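PDB 4XG0: uncharacterized protein from Bordetella bronchiseptica, which probably acts as a kinase in catabolic pathways for acid sugars, as a member of the DUF1537 family. Local coordinates for residues G39-A51 against A243-A255. Sequence-based numbering, arbitrary orientation.
With SO4 (sulfate ion), chain D.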
# COMPACT_ATOMS: atom_id res chain seq x y z
N GLY A 39 -1.69 -18.75 -0.57
CA GLY A 39 -0.64 -18.51 -1.56
C GLY A 39 -0.94 -17.26 -2.37
O GLY A 39 -0.06 -16.47 -2.71
N ASP A 40 -2.20 -17.06 -2.72
CA ASP A 40 -2.51 -15.91 -3.54
C ASP A 40 -2.26 -14.62 -2.77
O ASP A 40 -1.65 -13.68 -3.31
CB ASP A 40 -3.95 -15.96 -4.04
CG ASP A 40 -4.27 -14.81 -4.97
OD1 ASP A 40 -4.70 -13.74 -4.47
OD2 ASP A 40 -4.05 -14.96 -6.19
N THR A 41 -2.68 -14.57 -1.51
CA THR A 41 -2.54 -13.35 -0.70
C THR A 41 -1.07 -13.10 -0.42
O THR A 41 -0.56 -11.99 -0.58
CB THR A 41 -3.32 -13.42 0.63
OG1 THR A 41 -2.85 -14.51 1.43
CG2 THR A 41 -4.80 -13.58 0.34
N ALA A 42 -0.36 -14.16 -0.05
CA ALA A 42 1.07 -14.01 0.23
C ALA A 42 1.84 -13.42 -0.95
O ALA A 42 2.73 -12.59 -0.74
CB ALA A 42 1.65 -15.31 0.63
N VAL A 43 1.54 -13.82 -2.18
CA VAL A 43 2.32 -13.27 -3.32
C VAL A 43 2.06 -11.78 -3.48
O VAL A 43 2.92 -11.02 -3.89
CB VAL A 43 2.07 -14.05 -4.61
CG1 VAL A 43 2.89 -13.43 -5.79
CG2 VAL A 43 2.53 -15.47 -4.42
N GLN A 44 0.86 -11.33 -3.09
CA GLN A 44 0.61 -9.90 -3.12
C GLN A 44 1.49 -9.11 -2.20
O GLN A 44 1.85 -7.99 -2.53
CB GLN A 44 -0.87 -9.61 -2.90
CG GLN A 44 -1.70 -10.15 -4.02
CD GLN A 44 -1.24 -9.62 -5.41
OE1 GLN A 44 -1.03 -8.43 -5.60
NE2 GLN A 44 -1.07 -10.51 -6.36
N PHE A 45 1.83 -9.68 -1.03
CA PHE A 45 2.79 -9.02 -0.17
C PHE A 45 4.18 -9.03 -0.72
O PHE A 45 4.87 -8.03 -0.62
CB PHE A 45 2.71 -9.56 1.27
CG PHE A 45 1.49 -9.10 1.99
CD1 PHE A 45 0.26 -9.58 1.66
CD2 PHE A 45 1.60 -8.11 2.96
CE1 PHE A 45 -0.86 -9.13 2.34
CE2 PHE A 45 0.47 -7.66 3.63
CZ PHE A 45 -0.73 -8.15 3.30
N VAL A 46 4.60 -10.14 -1.34
CA VAL A 46 5.89 -10.20 -2.00
C VAL A 46 6.01 -9.12 -3.08
O VAL A 46 7.08 -8.49 -3.26
CB VAL A 46 6.06 -11.55 -2.68
CG1 VAL A 46 7.27 -11.52 -3.63
CG2 VAL A 46 6.20 -12.65 -1.66
N ARG A 47 4.92 -8.91 -3.81
CA ARG A 47 4.88 -7.98 -4.94
C ARG A 47 4.97 -6.54 -4.49
O ARG A 47 5.41 -5.66 -5.25
CB ARG A 47 3.68 -8.27 -5.87
CG ARG A 47 3.83 -9.56 -6.55
CD ARG A 47 2.74 -9.88 -7.53
NE ARG A 47 3.26 -10.77 -8.57
CZ ARG A 47 2.51 -11.42 -9.45
NH1 ARG A 47 3.08 -12.21 -10.36
NH2 ARG A 47 1.18 -11.28 -9.44
N ALA A 48 4.71 -6.28 -3.21
CA ALA A 48 4.87 -4.95 -2.60
C ALA A 48 6.19 -4.77 -1.81
O ALA A 48 6.41 -3.77 -1.10
CB ALA A 48 3.67 -4.66 -1.76
N GLY A 49 7.06 -5.76 -1.95
CA GLY A 49 8.38 -5.72 -1.39
C GLY A 49 8.65 -6.45 -0.10
O GLY A 49 9.79 -6.48 0.36
N TRP A 50 7.61 -7.01 0.51
CA TRP A 50 7.76 -7.72 1.77
C TRP A 50 8.42 -9.09 1.61
O TRP A 50 8.01 -9.89 0.78
CB TRP A 50 6.41 -7.92 2.42
CG TRP A 50 5.68 -6.67 2.81
CD1 TRP A 50 4.64 -6.05 2.11
CD2 TRP A 50 5.87 -5.88 3.99
NE1 TRP A 50 4.23 -4.94 2.80
CE2 TRP A 50 4.94 -4.83 3.96
CE3 TRP A 50 6.73 -5.99 5.09
CZ2 TRP A 50 4.85 -3.86 5.00
CZ3 TRP A 50 6.65 -5.02 6.12
CH2 TRP A 50 5.68 -3.99 6.06
N ALA A 51 9.42 -9.38 2.44
CA ALA A 51 9.97 -10.72 2.53
C ALA A 51 8.92 -11.60 3.21
O ALA A 51 8.54 -11.35 4.36
CB ALA A 51 11.26 -10.72 3.34
N ALA A 243 -5.85 -7.73 -0.23
CA ALA A 243 -4.44 -8.10 -0.02
C ALA A 243 -3.41 -7.08 -0.47
O ALA A 243 -2.61 -6.59 0.35
CB ALA A 243 -4.16 -9.47 -0.63
N ALA A 244 -3.37 -6.73 -1.74
CA ALA A 244 -2.37 -5.77 -2.21
C ALA A 244 -2.57 -4.37 -1.57
O ALA A 244 -1.62 -3.73 -1.16
CB ALA A 244 -2.38 -5.72 -3.69
N PRO A 245 -3.82 -3.89 -1.47
CA PRO A 245 -4.03 -2.62 -0.79
C PRO A 245 -3.44 -2.60 0.62
O PRO A 245 -2.82 -1.61 0.99
CB PRO A 245 -5.58 -2.50 -0.76
CG PRO A 245 -5.97 -3.23 -2.00
CD PRO A 245 -5.05 -4.41 -2.10
N LEU A 246 -3.58 -3.68 1.37
CA LEU A 246 -3.06 -3.73 2.72
C LEU A 246 -1.54 -3.82 2.70
O LEU A 246 -0.87 -3.14 3.48
CB LEU A 246 -3.63 -4.91 3.49
CG LEU A 246 -5.08 -4.76 3.90
CD1 LEU A 246 -5.67 -6.12 4.39
CD2 LEU A 246 -5.21 -3.62 4.98
N ALA A 247 -1.01 -4.67 1.83
CA ALA A 247 0.47 -4.72 1.64
C ALA A 247 1.05 -3.33 1.40
O ALA A 247 2.09 -2.94 1.98
CB ALA A 247 0.82 -5.63 0.50
N ARG A 248 0.42 -2.56 0.51
CA ARG A 248 0.85 -1.22 0.23
C ARG A 248 0.65 -0.21 1.39
O ARG A 248 1.53 0.62 1.67
CB ARG A 248 0.18 -0.71 -1.05
CG ARG A 248 0.59 -1.45 -2.32
CD ARG A 248 0.11 -0.76 -3.56
NE ARG A 248 -1.30 -1.04 -3.77
CZ ARG A 248 -1.76 -2.03 -4.55
NH1 ARG A 248 -3.07 -2.20 -4.66
NH2 ARG A 248 -0.93 -2.87 -5.16
N VAL A 249 -0.49 -0.27 2.07
CA VAL A 249 -0.72 0.70 3.10
C VAL A 249 0.22 0.47 4.27
O VAL A 249 0.78 1.41 4.81
CB VAL A 249 -2.19 0.66 3.57
CG1 VAL A 249 -2.32 1.45 4.84
CG2 VAL A 249 -3.06 1.26 2.48
N TRP A 250 0.41 -0.78 4.62
CA TRP A 250 1.29 -1.12 5.72
C TRP A 250 2.76 -0.84 5.37
O TRP A 250 3.56 -0.47 6.24
CB TRP A 250 1.07 -2.57 6.14
CG TRP A 250 -0.19 -2.75 6.99
CD1 TRP A 250 -0.80 -1.81 7.77
CD2 TRP A 250 -0.97 -3.95 7.13
NE1 TRP A 250 -1.92 -2.35 8.38
CE2 TRP A 250 -2.04 -3.65 8.01
CE3 TRP A 250 -0.88 -5.24 6.61
CZ2 TRP A 250 -3.00 -4.59 8.37
CZ3 TRP A 250 -1.80 -6.17 6.96
CH2 TRP A 250 -2.87 -5.84 7.84
N ALA A 251 3.13 -0.98 4.10
CA ALA A 251 4.45 -0.55 3.65
C ALA A 251 4.60 0.98 3.74
O ALA A 251 5.63 1.51 4.15
CB ALA A 251 4.67 -1.03 2.20
N GLY A 252 3.56 1.72 3.35
CA GLY A 252 3.61 3.16 3.38
C GLY A 252 3.85 3.69 4.79
O GLY A 252 4.41 4.76 4.98
N GLY A 253 3.39 2.92 5.77
CA GLY A 253 3.59 3.30 7.16
C GLY A 253 5.05 3.23 7.54
O GLY A 253 5.47 3.83 8.53
N GLN A 254 5.84 2.53 6.73
CA GLN A 254 7.29 2.46 6.94
C GLN A 254 8.11 3.49 6.14
O GLN A 254 9.31 3.55 6.29
CB GLN A 254 7.79 1.05 6.60
CG GLN A 254 7.10 -0.04 7.39
CD GLN A 254 7.32 0.17 8.87
OE1 GLN A 254 8.45 0.40 9.31
NE2 GLN A 254 6.25 0.12 9.65
N ALA A 255 7.46 4.30 5.30
CA ALA A 255 8.18 5.34 4.54
C ALA A 255 8.50 6.51 5.46
O ALA A 255 7.69 6.85 6.32
CB ALA A 255 7.36 5.82 3.40
S SO4 D . -3.12 -4.77 -7.62
O1 SO4 D . -4.12 -4.05 -6.79
O2 SO4 D . -3.24 -6.24 -7.56
O3 SO4 D . -1.76 -4.46 -7.14
O4 SO4 D . -3.26 -4.39 -9.03
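F45 and A247 meet where helix segments 39-47 and 243-252 run side by side, their axes approaching to 8.4 Å and crossing at -35°. The second helix turns the small side chains of A243 and A247 to this interface; the CA atoms of F45 and A247 are 5.2 Å apart. With CG anti to its carbonyl carbon (chi1 -73°), F45 reaches across as a knob among A243, L246, A247 and W250. A247 CB lies over one ring face, 3.7 Å from the F45 centroid, a CH-pi contact, while the six-membered ring of W250 meets the ring at its edge. A247 CB also touches A48 CB.

After the first helix, G49, at positive phi, is the C-prime residue of a Schellman motif, and W50 turns back toward the second helix. Its indole NE1 donates to A247 O (3.0 Å) almost straight, at 176°, and in the indole plane. A251 N reaches the same oxygen from the other face of the carbonyl plane, so two donors grip it. Further along, W50 CZ2 packs edge-on against the backbone at A251 N, 3.5 Å away.

Q44 CB meets A243 CB, and Q44 OE1 lies against A244 CB; nearby, R248 NH1 and NH2 donate to O1 and O3 of a sulfate, probably from the crystallisation liquor. Strands 28-32 and 106-110 supply I28, I30, Y108 and R106 beneath the interface, an arrangement typical of neighbouring helices packed on one side of a parallel, Rossmann-like alpha/beta sheet.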